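Local coordinates for capsid polyprotein VP90 (Turkey astrovirus 2, PDB 3TS3) that probably self-assembles into the icosahedral capsid of the virus, of which this chain is the projection (spike) domain, at residues 38-43 against 78-83; 67-72 against 151-156; 135-140 against 157-162. All blocks are in the same frame, centred on the assembly; numbering follows the deposited sequence. Where two conformers were deposited one is given.

Contact 1 of 3, residues 38-43 against 78-83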
ATOM      1  N   ALA C  38      -0.686   4.871  -1.612  1.00  6.08           N
ATOM      2  CA  ALA C  38      -0.017   6.090  -2.032  1.00  6.53           C
ATOM      3  C   ALA C  38       1.302   6.309  -1.303  1.00  6.91           C
ATOM      4  O   ALA C  38       1.519   5.764  -0.228  1.00  7.51           O
ATOM      5  CB  ALA C  38      -0.935   7.280  -1.833  1.00  6.20           C
ATOM      6  N   ILE C  39       2.112   7.204  -1.859  1.00  7.11           N
ATOM      7  CA  ILE C  39       3.140   7.894  -1.088  0.50  7.19           C
ATOM      8  C   ILE C  39       2.479   9.284  -0.977  1.00  7.17           C
ATOM      9  O   ILE C  39       2.450  10.029  -1.940  1.00  7.41           O
ATOM     10  CB  ILE C  39       4.470   8.070  -1.827  0.50  6.81           C
ATOM     11  CG1 ILE C  39       5.053   6.720  -2.241  0.50  7.38           C
ATOM     12  CG2 ILE C  39       5.438   8.856  -0.964  0.50  8.20           C
ATOM     13  CD1 ILE C  39       5.047   5.754  -1.172  0.50  7.81           C
ATOM     14  N   PRO C  40       1.961   9.619   0.189  1.00  6.98           N
ATOM     15  CA  PRO C  40       1.347  10.935   0.364  1.00  7.38           C
ATOM     16  C   PRO C  40       2.402  12.027   0.384  1.00  7.53           C
ATOM     17  O   PRO C  40       3.553  11.764   0.663  1.00  7.41           O
ATOM     18  CB  PRO C  40       0.671  10.843   1.739  1.00  7.76           C
ATOM     19  CG  PRO C  40       0.664   9.379   2.083  1.00  7.44           C
ATOM     20  CD  PRO C  40       1.886   8.823   1.421  1.00  7.00           C
ATOM     21  N   ALA C  41       1.985  13.246   0.093  1.00  7.71           N
ATOM     22  CA  ALA C  41       2.886  14.379   0.165  1.00  8.40           C
ATOM     23  C   ALA C  41       2.426  15.298   1.284  1.00  9.03           C
ATOM     24  O   ALA C  41       1.237  15.475   1.497  1.00  9.08           O
ATOM     25  CB  ALA C  41       2.938  15.116  -1.155  1.00  8.31           C
ATOM     26  N   ALA C  42       3.395  15.847   2.000  1.00  9.29           N
ATOM     27  CA  ALA C  42       3.129  16.737   3.119  1.00 10.42           C
ATOM     28  C   ALA C  42       3.826  18.071   2.938  1.00 11.14           C
ATOM     29  O   ALA C  42       4.858  18.161   2.294  1.00 11.28           O
ATOM     30  CB  ALA C  42       3.585  16.103   4.423  1.00  9.89           C
ATOM     31  N   THR C  43       3.248  19.092   3.555  1.00 11.77           N
ATOM     32  CA  THR C  43       3.812  20.423   3.597  1.00 13.39           C
ATOM     33  C   THR C  43       3.809  20.861   5.047  1.00 14.00           C
ATOM     34  O   THR C  43       3.404  20.126   5.935  1.00 13.66           O
ATOM     35  CB  THR C  43       3.021  21.450   2.784  1.00 13.58           C
ATOM     36  OG1 THR C  43       1.739  21.651   3.386  1.00 14.37           O
ATOM     37  CG2 THR C  43       2.862  21.000   1.347  1.00 14.67           C
ATOM     38  N   ASN C  78      -3.428  15.104  10.643  1.00  7.59           N
ATOM     39  CA  ASN C  78      -2.642  15.135   9.432  1.00  7.87           C
ATOM     40  C   ASN C  78      -3.475  15.360   8.188  1.00  7.52           C
ATOM     41  O   ASN C  78      -4.413  14.642   7.939  1.00  8.00           O
ATOM     42  CB  ASN C  78      -1.882  13.815   9.326  1.00  7.73           C
ATOM     43  CG  ASN C  78      -1.071  13.522  10.570  1.00  8.13           C
ATOM     44  OD1 ASN C  78       0.027  14.013  10.721  1.00  9.66           O
ATOM     45  ND2 ASN C  78      -1.623  12.728  11.468  1.00  8.99           N
ATOM     46  N   ILE C  79      -3.109  16.378   7.420  1.00  7.98           N
ATOM     47  CA  ILE C  79      -3.753  16.663   6.155  1.00  8.26           C
ATOM     48  C   ILE C  79      -2.705  16.386   5.080  1.00  7.94           C
ATOM     49  O   ILE C  79      -1.811  17.194   4.856  1.00  8.69           O
ATOM     50  CB  ILE C  79      -4.181  18.140   6.098  1.00  8.47           C
ATOM     51  CG1 ILE C  79      -5.029  18.493   7.319  1.00  9.51           C
ATOM     52  CG2 ILE C  79      -4.950  18.431   4.833  1.00  9.01           C
ATOM     53  CD1 ILE C  79      -5.289  19.972   7.493  1.00 11.93           C
ATOM     54  N   LEU C  80      -2.839  15.248   4.406  1.00  8.08           N
ATOM     55  CA  LEU C  80      -1.859  14.833   3.408  1.00  7.93           C
ATOM     56  C   LEU C  80      -2.455  14.789   2.003  1.00  8.20           C
ATOM     57  O   LEU C  80      -3.633  14.543   1.832  1.00  9.30           O
ATOM     58  CB  LEU C  80      -1.259  13.474   3.770  1.00  8.38           C
ATOM     59  CG  LEU C  80      -0.534  13.378   5.110  1.00  8.72           C
ATOM     60  CD1 LEU C  80       0.191  12.043   5.179  1.00  8.95           C
ATOM     61  CD2 LEU C  80       0.445  14.520   5.270  1.00 10.63           C
ATOM     62  N   ASP C  81      -1.612  15.033   1.009  1.00  7.64           N
ATOM     63  CA  ASP C  81      -2.032  15.066  -0.384  1.00  8.07           C
ATOM     64  C   ASP C  81      -1.635  13.751  -1.054  1.00  7.60           C
ATOM     65  O   ASP C  81      -0.478  13.384  -1.048  1.00  8.89           O
ATOM     66  CB  ASP C  81      -1.319  16.241  -1.066  1.00  8.18           C
ATOM     67  CG  ASP C  81      -1.582  16.318  -2.556  1.00  9.79           C
ATOM     68  OD1 ASP C  81      -2.585  15.782  -3.026  1.00 11.46           O
ATOM     69  OD2 ASP C  81      -0.765  16.951  -3.241  1.00 15.23           O
ATOM     70  N   VAL C  82      -2.608  13.023  -1.595  1.00  7.35           N
ATOM     71  CA  VAL C  82      -2.317  11.768  -2.276  1.00  7.23           C
ATOM     72  C   VAL C  82      -2.525  11.868  -3.786  1.00  6.79           C
ATOM     73  O   VAL C  82      -2.540  10.876  -4.477  1.00  6.98           O
ATOM     74  CB  VAL C  82      -3.118  10.589  -1.684  1.00  6.58           C
ATOM     75  CG1 VAL C  82      -2.656  10.305  -0.264  1.00  7.89           C
ATOM     76  CG2 VAL C  82      -4.614  10.874  -1.731  1.00  7.77           C
ATOM     77  N   THR C  83      -2.661  13.087  -4.286  1.00  7.26           N
ATOM     78  CA  THR C  83      -2.965  13.274  -5.696  1.00  7.76           C
ATOM     79  C   THR C  83      -1.926  12.755  -6.687  1.00  7.21           C
ATOM     80  O   THR C  83      -2.274  12.130  -7.672  1.00  8.60           O
ATOM     81  CB  THR C  83      -3.169  14.774  -6.000  1.00  7.66           C
ATOM     82  OG1 THR C  83      -4.044  15.346  -5.023  1.00  7.92           O
ATOM     83  CG2 THR C  83      -3.758  14.967  -7.379  1.00  8.50           C
TER
HETATM   84  O   HOH W   1       0.869  11.634  -3.694  1.00  9.60           O

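Contact 2 of 3, residues 67-72 against 151-156. Unlike the reference sequence in segment 67-72: L68 (reference Ser).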
ATOM      1  N   THR C  67     -25.415  15.055   8.753  1.00 15.65           N
ATOM      2  CA  THR C  67     -25.090  13.994   9.688  1.00 14.96           C
ATOM      3  C   THR C  67     -23.568  13.879   9.782  1.00 14.19           C
ATOM      4  O   THR C  67     -22.865  14.756   9.314  1.00 13.97           O
ATOM      5  CB  THR C  67     -25.775  12.662   9.360  1.00 14.80           C
ATOM      6  OG1 THR C  67     -25.477  11.716  10.393  1.00 15.09           O
ATOM      7  CG2 THR C  67     -25.325  12.130   8.013  1.00 15.82           C
ATOM      8  N   LEU C  68     -23.065  12.838  10.428  1.00 13.63           N
ATOM      9  CA  LEU C  68     -21.624  12.738  10.622  1.00 13.39           C
ATOM     10  C   LEU C  68     -21.152  11.311  10.867  1.00 12.83           C
ATOM     11  O   LEU C  68     -21.948  10.426  11.148  1.00 13.01           O
ATOM     12  CB  LEU C  68     -21.208  13.600  11.811  1.00 13.49           C
ATOM     13  CG  LEU C  68     -21.814  13.165  13.151  1.00 14.17           C
ATOM     14  CD1 LEU C  68     -21.079  11.965  13.728  1.00 15.87           C
ATOM     15  CD2 LEU C  68     -21.808  14.294  14.152  1.00 17.07           C
ATOM     16  N   PHE C  69     -19.842  11.113  10.761  1.00 12.22           N
ATOM     17  CA  PHE C  69     -19.197   9.906  11.244  1.00 11.60           C
ATOM     18  C   PHE C  69     -18.105  10.290  12.244  1.00 11.17           C
ATOM     19  O   PHE C  69     -17.346  11.211  12.008  1.00 11.42           O
ATOM     20  CB  PHE C  69     -18.753   8.920  10.137  1.00 11.44           C
ATOM     21  CG  PHE C  69     -17.714   9.441   9.162  1.00 11.17           C
ATOM     22  CD1 PHE C  69     -16.366   9.255   9.398  1.00 10.53           C
ATOM     23  CD2 PHE C  69     -18.094  10.005   7.962  1.00 12.05           C
ATOM     24  CE1 PHE C  69     -15.419   9.681   8.485  1.00 10.67           C
ATOM     25  CE2 PHE C  69     -17.152  10.429   7.042  1.00 12.47           C
ATOM     26  CZ  PHE C  69     -15.813  10.266   7.305  1.00 11.73           C
ATOM     27  N   LEU C  70     -18.091   9.622  13.391  1.00 11.18           N
ATOM     28  CA  LEU C  70     -17.136   9.914  14.450  1.00 10.68           C
ATOM     29  C   LEU C  70     -15.727   9.408  14.172  1.00 10.57           C
ATOM     30  O   LEU C  70     -15.549   8.408  13.511  1.00 10.98           O
ATOM     31  CB  LEU C  70     -17.627   9.347  15.783  1.00 11.01           C
ATOM     32  CG  LEU C  70     -18.965   9.852  16.313  1.00 11.54           C
ATOM     33  CD1 LEU C  70     -19.417   8.964  17.451  1.00 13.75           C
ATOM     34  CD2 LEU C  70     -18.845  11.289  16.778  1.00 13.11           C
ATOM     35  N   LEU C  71     -14.738  10.101  14.720  1.00 10.44           N
ATOM     36  CA  LEU C  71     -13.336   9.708  14.613  1.00  9.66           C
ATOM     37  C   LEU C  71     -12.788   9.494  16.015  1.00  9.62           C
ATOM     38  O   LEU C  71     -13.399   9.901  16.984  1.00 10.15           O
ATOM     39  CB  LEU C  71     -12.503  10.784  13.921  1.00  9.65           C
ATOM     40  CG  LEU C  71     -12.831  11.189  12.490  1.00  9.11           C
ATOM     41  CD1 LEU C  71     -11.808  12.215  12.038  1.00 11.23           C
ATOM     42  CD2 LEU C  71     -12.849  10.008  11.551  1.00 10.87           C
ATOM     43  N   ASP C  72     -11.643   8.839  16.115  1.00  9.15           N
ATOM     44  CA  ASP C  72     -11.000   8.633  17.407  1.00  9.12           C
ATOM     45  C   ASP C  72     -10.434   9.939  17.952  1.00  8.90           C
ATOM     46  O   ASP C  72      -9.911  10.745  17.201  1.00  8.57           O
ATOM     47  CB  ASP C  72      -9.873   7.606  17.291  1.00  9.57           C
ATOM     48  CG  ASP C  72     -10.376   6.221  16.956  1.00 10.79           C
ATOM     49  OD1 ASP C  72     -11.110   5.635  17.768  1.00 13.74           O
ATOM     50  OD2 ASP C  72     -10.032   5.710  15.883  1.00 11.48           O
ATOM     51  N   GLY C 151      -8.221  -0.304  11.782  1.00  8.77           N
ATOM     52  CA  GLY C 151      -9.570   0.153  12.064  1.00  8.62           C
ATOM     53  C   GLY C 151      -9.672   1.569  12.613  1.00  8.15           C
ATOM     54  O   GLY C 151     -10.621   1.903  13.297  1.00  8.54           O
ATOM     55  N   ARG C 152      -8.693   2.405  12.293  1.00  8.40           N
ATOM     56  CA  ARG C 152      -8.720   3.794  12.727  1.00  8.37           C
ATOM     57  C   ARG C 152      -9.378   4.597  11.620  1.00  8.63           C
ATOM     58  O   ARG C 152      -8.834   4.732  10.533  1.00  8.79           O
ATOM     59  CB  ARG C 152      -7.303   4.301  12.959  1.00  8.08           C
ATOM     60  CG  ARG C 152      -7.239   5.634  13.676  1.00  8.34           C
ATOM     61  CD  ARG C 152      -5.814   6.106  13.832  1.00  8.41           C
ATOM     62  NE  ARG C 152      -5.715   7.254  14.727  1.00  8.81           N
ATOM     63  CZ  ARG C 152      -5.579   7.174  16.043  1.00  9.06           C
ATOM     64  NH1 ARG C 152      -5.527   5.998  16.652  1.00 10.50           N
ATOM     65  NH2 ARG C 152      -5.502   8.286  16.753  1.00 10.13           N
ATOM     66  N   ARG C 153     -10.560   5.117  11.923  1.00  8.49           N
ATOM     67  CA  ARG C 153     -11.378   5.832  10.961  1.00  8.88           C
ATOM     68  C   ARG C 153     -10.695   7.102  10.475  1.00  8.42           C
ATOM     69  O   ARG C 153     -10.019   7.792  11.230  1.00  8.54           O
ATOM     70  CB  ARG C 153     -12.741   6.177  11.569  1.00  9.51           C
ATOM     71  CG  ARG C 153     -13.822   6.603  10.569  1.00 11.95           C
ATOM     72  CD  ARG C 153     -14.731   5.443  10.302  1.00 12.78           C
ATOM     73  NE  ARG C 153     -15.877   5.700   9.431  1.00 11.41           N
ATOM     74  CZ  ARG C 153     -17.139   5.659   9.834  1.00 11.51           C
ATOM     75  NH1 ARG C 153     -17.426   5.423  11.107  1.00 12.60           N
ATOM     76  NH2 ARG C 153     -18.115   5.848   8.964  1.00 11.39           N
ATOM     77  N   ALA C 154     -10.907   7.386   9.194  1.00  7.86           N
ATOM     78  CA  ALA C 154     -10.281   8.497   8.488  1.00  8.46           C
ATOM     79  C   ALA C 154     -11.177   8.970   7.349  1.00  8.04           C
ATOM     80  O   ALA C 154     -12.205   8.384   7.086  1.00  8.22           O
ATOM     81  CB  ALA C 154      -8.925   8.084   7.948  1.00  8.51           C
ATOM     82  N   ALA C 155     -10.779  10.045   6.687  1.00  8.18           N
ATOM     83  CA  ALA C 155     -11.558  10.558   5.581  1.00  8.33           C
ATOM     84  C   ALA C 155     -10.695  10.875   4.378  1.00  7.88           C
ATOM     85  O   ALA C 155      -9.604  11.385   4.523  1.00  8.74           O
ATOM     86  CB  ALA C 155     -12.315  11.801   6.007  1.00  8.64           C
ATOM     87  N   LEU C 156     -11.215  10.586   3.191  1.00  7.54           N
ATOM     88  CA  LEU C 156     -10.566  10.995   1.957  1.00  7.90           C
ATOM     89  C   LEU C 156     -11.468  12.050   1.331  1.00  7.96           C
ATOM     90  O   LEU C 156     -12.641  11.804   1.088  1.00  8.90           O
ATOM     91  CB  LEU C 156     -10.389   9.813   1.005  1.00  7.54           C
ATOM     92  CG  LEU C 156      -9.834  10.095  -0.398  1.00  7.62           C
ATOM     93  CD1 LEU C 156      -8.412  10.607  -0.350  1.00  8.91           C
ATOM     94  CD2 LEU C 156      -9.914   8.841  -1.250  1.00  9.47           C
TER
HETATM   95  O   HOH W   2     -16.263   5.774  13.700  1.00 16.10           O
HETATM   96  O   HOH W   3     -10.130   7.747  13.917  1.00 10.13           O
HETATM   97  O   HOH W   4     -11.786   4.207  14.406  1.00 11.27           O

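Contact 3 of 3, residues 135-140 against 157-162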
ATOM      1  N   LEU C 135      -7.954  22.534   6.481  1.00 14.94           N
ATOM      2  CA  LEU C 135      -8.527  21.605   5.532  1.00 14.32           C
ATOM      3  C   LEU C 135      -8.901  22.350   4.264  1.00 14.08           C
ATOM      4  O   LEU C 135      -8.775  21.810   3.176  1.00 13.50           O
ATOM      5  CB  LEU C 135      -9.725  20.881   6.121  1.00 13.96           C
ATOM      6  CG  LEU C 135      -9.333  19.721   7.027  1.00 13.95           C
ATOM      7  CD1 LEU C 135     -10.547  19.223   7.769  1.00 14.01           C
ATOM      8  CD2 LEU C 135      -8.694  18.617   6.205  1.00 15.07           C
ATOM      9  N   ASN C 136      -9.360  23.590   4.409  1.00 14.13           N
ATOM     10  CA  ASN C 136      -9.694  24.408   3.248  1.00 14.44           C
ATOM     11  C   ASN C 136     -10.659  23.730   2.276  1.00 14.04           C
ATOM     12  O   ASN C 136     -10.432  23.693   1.080  1.00 13.89           O
ATOM     13  CB  ASN C 136      -8.432  24.854   2.524  1.00 15.19           C
ATOM     14  CG  ASN C 136      -8.704  25.936   1.510  1.00 17.07           C
ATOM     15  OD1 ASN C 136      -9.641  26.705   1.654  1.00 21.26           O
ATOM     16  ND2 ASN C 136      -7.880  25.997   0.480  1.00 20.00           N
ATOM     17  N   LEU C 137     -11.740  23.204   2.817  1.00 13.24           N
ATOM     18  CA  LEU C 137     -12.743  22.521   2.028  1.00 13.25           C
ATOM     19  C   LEU C 137     -13.928  23.426   1.742  1.00 13.37           C
ATOM     20  O   LEU C 137     -14.124  24.437   2.405  1.00 14.33           O
ATOM     21  CB  LEU C 137     -13.215  21.258   2.746  1.00 13.13           C
ATOM     22  CG  LEU C 137     -12.183  20.160   3.000  1.00 12.77           C
ATOM     23  CD1 LEU C 137     -12.694  19.172   4.031  1.00 12.95           C
ATOM     24  CD2 LEU C 137     -11.777  19.446   1.719  1.00 12.35           C
ATOM     25  N   ALA C 138     -14.716  23.036   0.754  1.00 13.30           N
ATOM     26  CA  ALA C 138     -15.924  23.755   0.400  1.00 13.11           C
ATOM     27  C   ALA C 138     -17.086  22.825   0.662  1.00 13.09           C
ATOM     28  O   ALA C 138     -16.980  21.629   0.482  1.00 12.52           O
ATOM     29  CB  ALA C 138     -15.895  24.161  -1.062  1.00 12.82           C
ATOM     30  N   GLU C 139     -18.208  23.383   1.079  1.00 13.69           N
ATOM     31  CA  GLU C 139     -19.363  22.563   1.345  1.00 14.40           C
ATOM     32  C   GLU C 139     -19.711  21.866   0.041  1.00 14.03           C
ATOM     33  O   GLU C 139     -19.722  22.476  -1.020  1.00 14.11           O
ATOM     34  CB  GLU C 139     -20.529  23.431   1.837  1.00 15.13           C
ATOM     35  CG  GLU C 139     -21.751  22.636   2.237  1.00 18.52           C
ATOM     36  CD  GLU C 139     -22.924  23.504   2.663  1.00 22.95           C
ATOM     37  OE1 GLU C 139     -22.870  24.730   2.466  1.00 25.78           O
ATOM     38  OE2 GLU C 139     -23.914  22.946   3.169  1.00 25.16           O
ATOM     39  N   GLY C 140     -20.000  20.577   0.136  1.00 13.11           N
ATOM     40  CA  GLY C 140     -20.313  19.768  -1.019  1.00 12.74           C
ATOM     41  C   GLY C 140     -19.140  19.040  -1.652  1.00 12.33           C
ATOM     42  O   GLY C 140     -19.348  18.240  -2.539  1.00 12.86           O
ATOM     43  N   PHE C 157     -10.906  13.226   1.083  1.00  8.38           N
ATOM     44  CA  PHE C 157     -11.653  14.319   0.494  1.00  8.49           C
ATOM     45  C   PHE C 157     -11.132  14.591  -0.906  1.00  8.64           C
ATOM     46  O   PHE C 157      -9.991  14.299  -1.219  1.00  8.27           O
ATOM     47  CB  PHE C 157     -11.440  15.622   1.275  1.00  8.60           C
ATOM     48  CG  PHE C 157     -11.946  15.613   2.691  1.00  9.87           C
ATOM     49  CD1 PHE C 157     -13.285  15.818   2.968  1.00 10.55           C
ATOM     50  CD2 PHE C 157     -11.069  15.487   3.748  1.00  9.98           C
ATOM     51  CE1 PHE C 157     -13.739  15.841   4.268  1.00 11.04           C
ATOM     52  CE2 PHE C 157     -11.518  15.516   5.044  1.00 10.90           C
ATOM     53  CZ  PHE C 157     -12.855  15.691   5.302  1.00 10.54           C
ATOM     54  N   TYR C 158     -11.985  15.170  -1.739  1.00  8.68           N
ATOM     55  CA  TYR C 158     -11.532  15.737  -2.989  1.00  9.16           C
ATOM     56  C   TYR C 158     -11.784  17.232  -2.843  1.00  9.16           C
ATOM     57  O   TYR C 158     -12.930  17.668  -2.815  1.00  9.87           O
ATOM     58  CB  TYR C 158     -12.289  15.160  -4.180  1.00  9.04           C
ATOM     59  CG  TYR C 158     -11.780  15.651  -5.522  1.00  9.48           C
ATOM     60  CD1 TYR C 158     -10.489  15.399  -5.922  1.00 10.49           C
ATOM     61  CD2 TYR C 158     -12.600  16.347  -6.380  1.00 10.45           C
ATOM     62  CE1 TYR C 158     -10.017  15.842  -7.132  1.00  9.56           C
ATOM     63  CE2 TYR C 158     -12.140  16.792  -7.595  1.00 10.65           C
ATOM     64  CZ  TYR C 158     -10.846  16.535  -7.972  1.00 10.99           C
ATOM     65  OH  TYR C 158     -10.379  16.977  -9.188  1.00 11.03           O
ATOM     66  N   ARG C 159     -10.708  18.010  -2.757  1.00  9.36           N
ATOM     67  CA  ARG C 159     -10.844  19.457  -2.638  1.00  9.95           C
ATOM     68  C   ARG C 159     -10.922  19.997  -4.054  1.00 10.29           C
ATOM     69  O   ARG C 159      -9.921  20.179  -4.724  1.00 10.56           O
ATOM     70  CB  ARG C 159      -9.657  20.063  -1.889  1.00 10.26           C
ATOM     71  CG  ARG C 159      -9.801  21.557  -1.600  1.00 10.75           C
ATOM     72  CD  ARG C 159      -8.496  22.213  -1.153  1.00 11.60           C
ATOM     73  NE  ARG C 159      -8.039  21.762   0.155  1.00 11.57           N
ATOM     74  CZ  ARG C 159      -6.808  21.346   0.423  1.00 11.94           C
ATOM     75  NH1 ARG C 159      -5.886  21.304  -0.528  1.00 13.06           N
ATOM     76  NH2 ARG C 159      -6.503  20.964   1.651  1.00 12.51           N
ATOM     77  N   THR C 160     -12.143  20.269  -4.486  1.00 11.43           N
ATOM     78  CA  THR C 160     -12.433  20.646  -5.858  1.00 12.19           C
ATOM     79  C   THR C 160     -11.725  21.920  -6.293  1.00 12.38           C
ATOM     80  O   THR C 160     -11.357  22.048  -7.445  1.00 12.73           O
ATOM     81  CB  THR C 160     -13.947  20.784  -6.104  1.00 12.49           C
ATOM     82  OG1 THR C 160     -14.477  21.818  -5.278  1.00 15.63           O
ATOM     83  CG2 THR C 160     -14.655  19.494  -5.768  1.00 12.75           C
ATOM     84  N   SER C 161     -11.512  22.844  -5.367  1.00 12.62           N
ATOM     85  CA  SER C 161     -10.921  24.126  -5.721  1.00 13.26           C
ATOM     86  C   SER C 161      -9.531  23.981  -6.324  1.00 13.63           C
ATOM     87  O   SER C 161      -9.178  24.719  -7.228  1.00 14.58           O
ATOM     88  CB  SER C 161     -10.865  25.056  -4.510  1.00 13.36           C
ATOM     89  OG  SER C 161     -10.069  24.516  -3.472  1.00 14.82           O
ATOM     90  N   ASP C 162      -8.725  23.066  -5.797  1.00 13.21           N
ATOM     91  CA  ASP C 162      -7.406  22.821  -6.373  1.00 12.75           C
ATOM     92  C   ASP C 162      -7.205  21.395  -6.917  1.00 12.11           C
ATOM     93  O   ASP C 162      -6.089  20.993  -7.190  1.00 12.06           O
ATOM     94  CB  ASP C 162      -6.283  23.225  -5.417  1.00 13.34           C
ATOM     95  CG  ASP C 162      -6.325  22.467  -4.122  1.00 13.21           C
ATOM     96  OD1 ASP C 162      -7.161  21.564  -4.017  1.00 14.16           O
ATOM     97  OD2 ASP C 162      -5.527  22.773  -3.220  1.00 15.50           O
TER
HETATM   98  O   HOH W   5     -11.637  24.666  -1.145  1.00 15.65           O

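Contact 1 of 3, residues 38-43 against 78-83
A41 and D81 form a single antiparallel bridge, a hydrogen-bonded pair, that fastens the loop following strand 34-37 to the end of strand 76-81 in the large antiparallel sheet of the spike domain. Its two nearly straight bonds run from A41 N to D81 O at 2.7 Å and from D81 N to A41 O at 2.9 Å. Just before it, L80 meets the loop. Its CB rests 3.8 Å from P40 CB; chi1 (-60°) sets CG anti to the carbonyl carbon, and from there the two methyls divide between P40 and A42. CD1 meets P40 CB at 3.7 Å, while CD2 reaches A42 CB at 3.6 Å. A forked leucine thus serves two neighbours, and the small alanine and compact proline let the backbones stay close. V82 repeats the idea, as its CG1 touches both A38 CB and P40 CB. The loop is also sandwiched at the dimer interface, since P40 packs on T205 and A42 on F208 of the second subunit. The side chain of D81 forms an Asx turn: its OD1 accepts, from above the carboxylate plane, the backbone N-H of T83, with T83 N 3.0 Å from D81 OD1.

Contact 2 of 3, residues 67-72 against 151-156
F69 and R153 meet with their flat groups nearly parallel but displaced, where the small two-stranded sheet of strands 56-59 and 67-70 packs on the large antiparallel sheet. The axes of strands 67-70 and 153-156 pass 8.4 Å apart at 129°, and no hydrogen bond joins the two segments directly, so side chains and water make the contact. The ring and guanidinium planes differ by only 15°, but the side chains are skewed. F69 CB sits over one guanidinium face, off toward the rim and 3.3 Å from R153 NH2, and the ring follows on with CD1 3.6 Å from NE. Arginine suits the place because its flat head can lie against a hydrocarbon surface while NE bonds elsewhere, to S145 OG; the group also makes a cation-pi contact with W190. The chain bends at chi2 (100°), so that CD leaves the extended course. A155 CB approaches the ring edge, 4.0 Å from F69 CZ; alanine leaves room for the phenyl to reach the strand. L71 crosses R153 at about a right angle, laying CD2 3.7 Å from R153 CG and close to R153 O. At the more polar end, D72 CB stands over one face of the R152 guanidinium at some distance, and the touch is D72 OD2 on R152 CG, 3.6 Å. The opposite charges stay apart, D72 OD2 being 4.6 Å from R152 NH1: the oxygen lies well out of the guanidinium plane, so no N-H points at it; R152 NH2 bonds to S170 instead. Water supplies the polar links. One molecule bridges L70 O and R153 NH1, another ties D72 N and OD2 to R153 O, and a third donates to D72 OD2 and G151 O while accepting from R153 N at 2.9 Å.

Contact 3 of 3, residues 135-140 against 157-162
The C-terminal end of helix 129-135 is held here by an arginine: both NE and NH2 of R159 donate to the one carbonyl oxygen of L135, NE at 3.1 Å from L135 O and NH2 at 2.9 Å from the same L135 O. The oxygen lies close to the guanidinium plane, at its edge; NE approaches only slightly tilted from the carbonyl plane, whereas NH2 comes from above it. A carbonyl at a helix end probably carries extra negative character, which would favour a cationic partner. The chain of R159 bends at chi3 (-68°), placing NE on the side of the helix end, while on its far flank NH1 makes a salt bridge to D162 OD2 at 3.1 Å. N136 leaves the helix with positive phi (53°), a conformation asparagine adopts readily. This turn sends the chain over the end of strand 153-159 in the large antiparallel sheet of the spike domain, with L137 above F157. L137 CD1 stands over the ring centre, 3.5 Å from the F157 centroid and 13° off its normal, a CH-pi contact; CD2 of the same leucine lies 3.9 Å from F157 CB. The two methyls of leucine therefore cover ring and stem together. F157 also packs on F168 and V143 of the adjacent strands 164-171 and 142-148. At the outer margin a water links N136 O, 2.7 Å away, to S161 OG.

How the contacts relate
Contacts 1 and 3 are mostly buried, contact 2 only partly so, and all three reach the same large antiparallel sheet. Contact 1 joins by main-chain pairing at the dimer interface, whereas contacts 2 and 3 touch no other subunit. Contacts 2 and 3 share strand 153-159, where their segments 151-156 and 157-162 are consecutive; each uses an arginine, but R153 turns one guanidinium face to F69 CB and is helped by water, while R159 binds a helix-end carbonyl edge-on. Contact 1 packs on both neighbours: V82 CG2 rests on L156 CD1 of 151-156, and I79 CD1 lies against the backbone of L135. The centres are about 15 to 18 Å apart.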